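Local coordinates for protein Asp/Glu-specific dipeptidyl-peptidase (Flavobacterium psychrophilum, PDB 5JXF) that removes dipeptides from the N-terminus of oligopeptides as a serine peptidase, strictly requiring aspartate or glutamate at the P1 position, at residues F678-V681 against S687-H690; I577-D580 against L585-T588. All coordinates share one frame; numbering follows the deposited sequence.

Contact 1 (F678-V681 against S687-H690). With ASP (aspartic acid), chain F; ARG (arginine), chain E.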
ATOM      1  N   PHE A 678     -14.486  13.173   9.133  1.00 38.05           N
ATOM      2  CA  PHE A 678     -14.064  13.755   7.862  1.00 31.42           C
ATOM      3  C   PHE A 678     -13.884  12.808   6.686  1.00 39.23           C
ATOM      4  O   PHE A 678     -13.700  13.275   5.563  1.00 41.23           O
ATOM      5  CB  PHE A 678     -12.785  14.568   8.062  1.00 31.68           C
ATOM      6  CG  PHE A 678     -11.519  13.743   8.194  1.00 41.15           C
ATOM      7  CD1 PHE A 678     -11.151  13.191   9.418  1.00 39.77           C
ATOM      8  CD2 PHE A 678     -10.656  13.592   7.109  1.00 47.93           C
ATOM      9  CE1 PHE A 678      -9.952  12.475   9.555  1.00 40.65           C
ATOM     10  CE2 PHE A 678      -9.449  12.863   7.228  1.00 48.38           C
ATOM     11  CZ  PHE A 678      -9.097  12.308   8.450  1.00 38.95           C
ATOM     12  N   ASP A 679     -13.993  11.498   6.898  1.00 34.34           N
ATOM     13  CA  ASP A 679     -13.877  10.585   5.777  1.00 34.56           C
ATOM     14  C   ASP A 679     -14.399   9.205   6.111  1.00 39.62           C
ATOM     15  O   ASP A 679     -14.858   8.968   7.223  1.00 38.48           O
ATOM     16  CB  ASP A 679     -12.407  10.467   5.333  1.00 47.27           C
ATOM     17  CG  ASP A 679     -12.262  10.343   3.822  1.00 47.71           C
ATOM     18  OD1 ASP A 679     -13.274  10.076   3.142  1.00 43.02           O
ATOM     19  OD2 ASP A 679     -11.135  10.508   3.310  1.00 44.97           O
ATOM     20  N   ARG A 680     -14.297   8.298   5.139  1.00 37.82           N
ATOM     21  CA  ARG A 680     -14.517   6.869   5.348  1.00 42.08           C
ATOM     22  C   ARG A 680     -13.294   6.119   4.863  1.00 43.53           C
ATOM     23  O   ARG A 680     -12.563   6.624   4.012  1.00 45.72           O
ATOM     24  CB  ARG A 680     -15.736   6.365   4.584  1.00 41.28           C
ATOM     25  CG  ARG A 680     -17.094   6.756   5.168  1.00 39.22           C
ATOM     26  CD  ARG A 680     -18.150   6.394   4.181  1.00 41.33           C
ATOM     27  NE  ARG A 680     -18.345   7.481   3.231  1.00 47.87           N
ATOM     28  CZ  ARG A 680     -19.041   7.374   2.106  1.00 49.81           C
ATOM     29  NH1 ARG A 680     -19.570   6.206   1.777  1.00 47.88           N
ATOM     30  NH2 ARG A 680     -19.195   8.429   1.310  1.00 49.44           N
ATOM     31  N   VAL A 681     -13.090   4.910   5.364  1.00 43.88           N
ATOM     32  CA  VAL A 681     -11.941   4.109   4.930  1.00 52.36           C
ATOM     33  C   VAL A 681     -12.215   3.464   3.568  1.00 51.83           C
ATOM     34  O   VAL A 681     -13.376   3.285   3.169  1.00 41.60           O
ATOM     35  CB  VAL A 681     -11.577   3.013   5.964  1.00 44.64           C
ATOM     36  CG1 VAL A 681     -11.431   3.622   7.332  1.00 35.55           C
ATOM     37  CG2 VAL A 681     -12.621   1.911   5.996  1.00 44.86           C
ATOM     38  N   SER A 687     -20.381   2.113   1.173  1.00 42.23           N
ATOM     39  CA  SER A 687     -21.398   2.031   2.232  1.00 47.44           C
ATOM     40  C   SER A 687     -22.727   2.755   1.974  1.00 49.66           C
ATOM     41  O   SER A 687     -23.660   2.556   2.731  1.00 59.12           O
ATOM     42  CB  SER A 687     -20.813   2.518   3.544  1.00 44.41           C
ATOM     43  OG  SER A 687     -20.257   3.813   3.411  1.00 53.69           O
ATOM     44  N   ASP A 688     -22.818   3.565   0.920  1.00 51.61           N
ATOM     45  CA  ASP A 688     -24.095   4.189   0.528  1.00 50.12           C
ATOM     46  C   ASP A 688     -25.037   3.189  -0.126  1.00 57.28           C
ATOM     47  O   ASP A 688     -26.241   3.434  -0.249  1.00 54.70           O
ATOM     48  CB  ASP A 688     -23.886   5.328  -0.469  1.00 52.52           C
ATOM     49  CG  ASP A 688     -23.164   6.514   0.117  1.00 58.63           C
ATOM     50  OD1 ASP A 688     -22.785   6.483   1.311  1.00 61.59           O
ATOM     51  OD2 ASP A 688     -22.958   7.478  -0.653  1.00 59.46           O
ATOM     52  N   ILE A 689     -24.464   2.086  -0.598  1.00 53.00           N
ATOM     53  CA  ILE A 689     -25.189   1.086  -1.388  1.00 53.08           C
ATOM     54  C   ILE A 689     -25.276  -0.226  -0.606  1.00 56.09           C
ATOM     55  O   ILE A 689     -26.287  -0.919  -0.636  1.00 58.50           O
ATOM     56  CB  ILE A 689     -24.488   0.854  -2.750  1.00 54.12           C
ATOM     57  CG1 ILE A 689     -24.396   2.171  -3.527  1.00 56.01           C
ATOM     58  CG2 ILE A 689     -25.178  -0.251  -3.560  1.00 49.76           C
ATOM     59  CD1 ILE A 689     -25.741   2.801  -3.826  1.00 62.55           C
ATOM     60  N   HIS A 690     -24.196  -0.545   0.108  1.00 56.48           N
ATOM     61  CA  HIS A 690     -24.140  -1.745   0.938  1.00 62.26           C
ATOM     62  C   HIS A 690     -23.255  -1.490   2.146  1.00 63.96           C
ATOM     63  O   HIS A 690     -22.079  -1.154   1.995  1.00 66.90           O
ATOM     64  CB  HIS A 690     -23.608  -2.939   0.135  1.00 66.38           C
ATOM     65  CG  HIS A 690     -23.457  -4.196   0.938  1.00 75.59           C
ATOM     66  ND1 HIS A 690     -22.268  -4.889   1.017  1.00 72.25           N
ATOM     67  CD2 HIS A 690     -24.349  -4.896   1.679  1.00 81.49           C
ATOM     68  CE1 HIS A 690     -22.431  -5.956   1.779  1.00 74.91           C
ATOM     69  NE2 HIS A 690     -23.686  -5.987   2.189  1.00 78.53           N
TER
HETATM   70  N   ASP F 802     -15.652  13.292   2.898  1.00 92.63           N
HETATM   71  CA  ASP F 802     -17.114  13.167   2.883  1.00106.35           C
HETATM   72  C   ASP F 802     -17.862  14.484   2.986  1.00100.90           C
HETATM   73  O   ASP F 802     -18.848  14.595   3.721  1.00102.92           O
HETATM   74  CB  ASP F 802     -17.578  12.225   4.008  1.00125.56           C
HETATM   75  CG  ASP F 802     -17.547  10.756   3.605  1.00138.94           C
HETATM   76  OD1 ASP F 802     -17.579  10.470   2.396  1.00134.15           O
HETATM   77  OD2 ASP F 802     -17.506   9.880   4.499  1.00159.74           O
HETATM   78  N   ARG E 801     -12.863  12.214   1.204  1.00 73.38           N
HETATM   79  CA  ARG E 801     -13.413  13.359   1.915  1.00 76.34           C
HETATM   80  C   ARG E 801     -14.939  13.331   1.775  1.00 82.31           C
HETATM   81  O   ARG E 801     -15.457  13.314   0.663  1.00 78.78           O
HETATM   82  CB  ARG E 801     -12.827  14.670   1.375  1.00 69.79           C
HETATM   83  CG  ARG E 801     -11.317  14.833   1.607  1.00 73.87           C
HETATM   84  CD  ARG E 801     -10.779  16.112   0.961  1.00 69.92           C
HETATM   85  NE  ARG E 801     -11.024  16.136  -0.478  1.00 62.69           N
HETATM   86  CZ  ARG E 801     -10.164  15.685  -1.396  1.00 68.93           C
HETATM   87  NH1 ARG E 801      -8.987  15.181  -1.026  1.00 82.54           N
HETATM   88  NH2 ARG E 801     -10.476  15.744  -2.690  1.00 60.08           N
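Ser-687 meets Arg-680 through its hydroxyl. Arg-680 NH1 donates to Ser-687 OG over 3.0 Å, and OG lies only 15° out of the guanidinium plane. The hydroxyl is also hydrogen-bonded to Gly-684 O, in the loop joining the two segments. The next residue, Asp-688, brings a carboxylate to the same nitrogen. Its OD1 forms a salt bridge of 3.3 Å with Arg-680 NH1, and the carboxylate and guanidinium planes are 15° apart. Asp-688 OD1 has a hydrogen bond from outside as well, with Thr-658 OG1, and OD2 pairs with Lys-347. The side chain of Ile-689 packs on helices 295-325 and 328-357. Arg-680 ends strand 673-680 and lines the S1 pocket of this S46 peptidase, where it is thought to set the Asp/Glu specificity. The aspartate of the bound Arg-Asp dipeptide takes the other edge of the guanidinium: Arg-680 NE donates to its OD2 and Arg-680 NH2 to its OD1, both over 2.8 Å. A bend at chi3 (-87°) turns the guanidinium to present this pair of N-H groups. A methionine in place of Arg-680 would probably leave the substrate carboxylate without its paired charge and Asp-688 without one of its cationic partners. One residue earlier, Asp-679 OD1 accepts a hydrogen bond of 2.9 Å from N of the ligand arginine, holding the dipeptide's amino terminus.

Contact 2 (I577-D580 against L585-T588); sequences IFPD and LRVT
Pro-579 and Arg-586 are the nearest residues across the two segments, with their CA atoms 9.9 Å apart. The 577-580 loop is extended, and its backbone does not pair with strand 586-591. Instead, the side chain of Arg-586 spans the gap to two successive backbone carbonyls. Arg-586 NH1 donates to Pro-579 O over 3.0 Å, with an N-H...O angle of 164°. This oxygen lies in the guanidinium plane, although the donor stands above the carbonyl plane. Arg-586 NH2 donates to Asp-580 O over 2.8 Å. The chain of Arg-586 bends at chi2 (-65°) on its way to the loop. Over one face of the guanidinium sits the proline ring, with Pro-579 CG 3.5 Å from Arg-586 NH1. The group has further partners: NE bonds to Thr-584 OG1, NH2 to Asn-582 OD1 and NH1 to Met-40 O. Together these bonds fix the orientation of the buried guanidinium. The CA–CB bond of Asp-580 points away from the 585-588 segment, and its OD1 accepts from Glu-291 N. One arginine side chain thus bridges two successive loop carbonyls, joining the loop that follows helix 547-571 to an edge strand (586-591) of the eight-stranded antiparallel sheet.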
ATOM      1  N   ILE A 577     -34.763  -0.757  10.121  1.00 63.98           N
ATOM      2  CA  ILE A 577     -34.812  -0.007   8.874  1.00 62.09           C
ATOM      3  C   ILE A 577     -34.774   1.489   9.155  1.00 64.50           C
ATOM      4  O   ILE A 577     -35.570   2.016   9.927  1.00 73.91           O
ATOM      5  CB  ILE A 577     -36.051  -0.374   8.033  1.00 65.36           C
ATOM      6  CG1 ILE A 577     -35.753  -1.641   7.227  1.00 64.16           C
ATOM      7  CG2 ILE A 577     -36.402   0.746   7.071  1.00 62.76           C
ATOM      8  CD1 ILE A 577     -36.929  -2.195   6.482  1.00 70.69           C
ATOM      9  N   PHE A 578     -33.805   2.152   8.538  1.00 59.76           N
ATOM     10  CA  PHE A 578     -33.622   3.584   8.679  1.00 57.68           C
ATOM     11  C   PHE A 578     -33.844   4.243   7.331  1.00 58.72           C
ATOM     12  O   PHE A 578     -33.591   3.634   6.306  1.00 63.12           O
ATOM     13  CB  PHE A 578     -32.223   3.907   9.216  1.00 59.22           C
ATOM     14  CG  PHE A 578     -31.102   3.377   8.363  1.00 60.70           C
ATOM     15  CD1 PHE A 578     -30.665   2.067   8.504  1.00 60.62           C
ATOM     16  CD2 PHE A 578     -30.456   4.201   7.449  1.00 62.35           C
ATOM     17  CE1 PHE A 578     -29.610   1.580   7.732  1.00 60.22           C
ATOM     18  CE2 PHE A 578     -29.393   3.721   6.670  1.00 53.36           C
ATOM     19  CZ  PHE A 578     -28.975   2.408   6.814  1.00 53.89           C
ATOM     20  N   PRO A 579     -34.330   5.491   7.330  1.00 58.91           N
ATOM     21  CA  PRO A 579     -34.542   6.216   6.076  1.00 56.81           C
ATOM     22  C   PRO A 579     -33.223   6.549   5.399  1.00 57.02           C
ATOM     23  O   PRO A 579     -32.240   6.818   6.091  1.00 55.57           O
ATOM     24  CB  PRO A 579     -35.261   7.492   6.530  1.00 52.07           C
ATOM     25  CG  PRO A 579     -34.841   7.672   7.925  1.00 51.37           C
ATOM     26  CD  PRO A 579     -34.740   6.288   8.494  1.00 50.08           C
ATOM     27  N   ASP A 580     -33.212   6.546   4.072  1.00 52.22           N
ATOM     28  CA  ASP A 580     -32.020   6.888   3.298  1.00 49.17           C
ATOM     29  C   ASP A 580     -31.625   8.300   3.688  1.00 48.51           C
ATOM     30  O   ASP A 580     -32.478   9.078   4.078  1.00 48.09           O
ATOM     31  CB  ASP A 580     -32.291   6.789   1.785  1.00 49.94           C
ATOM     32  CG  ASP A 580     -32.131   5.350   1.223  1.00 60.87           C
ATOM     33  OD1 ASP A 580     -31.157   4.643   1.574  1.00 60.58           O
ATOM     34  OD2 ASP A 580     -32.976   4.928   0.401  1.00 56.41           O
ATOM     35  N   LEU A 585     -30.707  16.331   9.381  1.00 49.05           N
ATOM     36  CA  LEU A 585     -29.995  16.029  10.618  1.00 50.03           C
ATOM     37  C   LEU A 585     -30.221  14.591  11.070  1.00 44.33           C
ATOM     38  O   LEU A 585     -31.353  14.168  11.245  1.00 38.52           O
ATOM     39  CB  LEU A 585     -30.436  17.004  11.715  1.00 48.61           C
ATOM     40  CG  LEU A 585     -29.779  16.908  13.088  1.00 42.83           C
ATOM     41  CD1 LEU A 585     -28.322  17.156  12.968  1.00 38.46           C
ATOM     42  CD2 LEU A 585     -30.432  17.932  14.037  1.00 49.73           C
ATOM     43  N   ARG A 586     -29.141  13.831  11.236  1.00 42.48           N
ATOM     44  CA  ARG A 586     -29.262  12.432  11.657  1.00 45.84           C
ATOM     45  C   ARG A 586     -28.243  12.137  12.727  1.00 41.09           C
ATOM     46  O   ARG A 586     -27.246  12.813  12.847  1.00 36.26           O
ATOM     47  CB  ARG A 586     -29.041  11.418  10.520  1.00 40.45           C
ATOM     48  CG  ARG A 586     -29.858  11.535   9.295  1.00 37.53           C
ATOM     49  CD  ARG A 586     -31.340  11.296   9.536  1.00 45.78           C
ATOM     50  NE  ARG A 586     -32.060  11.467   8.284  1.00 40.80           N
ATOM     51  CZ  ARG A 586     -32.218  10.499   7.391  1.00 46.89           C
ATOM     52  NH1 ARG A 586     -31.739   9.283   7.638  1.00 41.98           N
ATOM     53  NH2 ARG A 586     -32.879  10.736   6.264  1.00 44.25           N
ATOM     54  N   VAL A 587     -28.517  11.102  13.493  1.00 42.85           N
ATOM     55  CA  VAL A 587     -27.582  10.628  14.470  1.00 45.55           C
ATOM     56  C   VAL A 587     -27.159   9.216  14.069  1.00 40.63           C
ATOM     57  O   VAL A 587     -27.974   8.441  13.577  1.00 40.63           O
ATOM     58  CB  VAL A 587     -28.206  10.636  15.871  1.00 48.06           C
ATOM     59  CG1 VAL A 587     -27.296   9.941  16.875  1.00 40.67           C
ATOM     60  CG2 VAL A 587     -28.490  12.064  16.292  1.00 47.97           C
ATOM     61  N   THR A 588     -25.880   8.907  14.263  1.00 40.06           N
ATOM     62  CA  THR A 588     -25.389   7.539  14.162  1.00 40.12           C
ATOM     63  C   THR A 588     -24.401   7.328  15.312  1.00 46.24           C
ATOM     64  O   THR A 588     -23.798   8.285  15.801  1.00 53.89           O
ATOM     65  CB  THR A 588     -24.719   7.271  12.790  1.00 46.93           C
ATOM     66  OG1 THR A 588     -24.255   5.914  12.719  1.00 52.10           O
ATOM     67  CG2 THR A 588     -23.551   8.208  12.556  1.00 37.61           C
TER

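How the contacts relate
Contact 2 comes first in the sequence, contact 1 about ninety residues later, but both reach the same antiparallel sheet. Strand 586-591 lies at one end of that sheet, and strands 279-284 and 665-667 separate it from strand 673-680. The centres of the contacts lie about 14 Å apart and their nearest atoms about 5 Å. His-656 links them indirectly, since its NE2 bonds to Ser-687 O and its backbone N to Thr-588 OG1. Contact 1 meets the bound dipeptide directly. Its Arg-680 side chain is about 9 Å from that of Ser-662, the probable nucleophile. Contact 2 stands farther back, with the Arg-586 side chain about 13 Å from the bound aspartate.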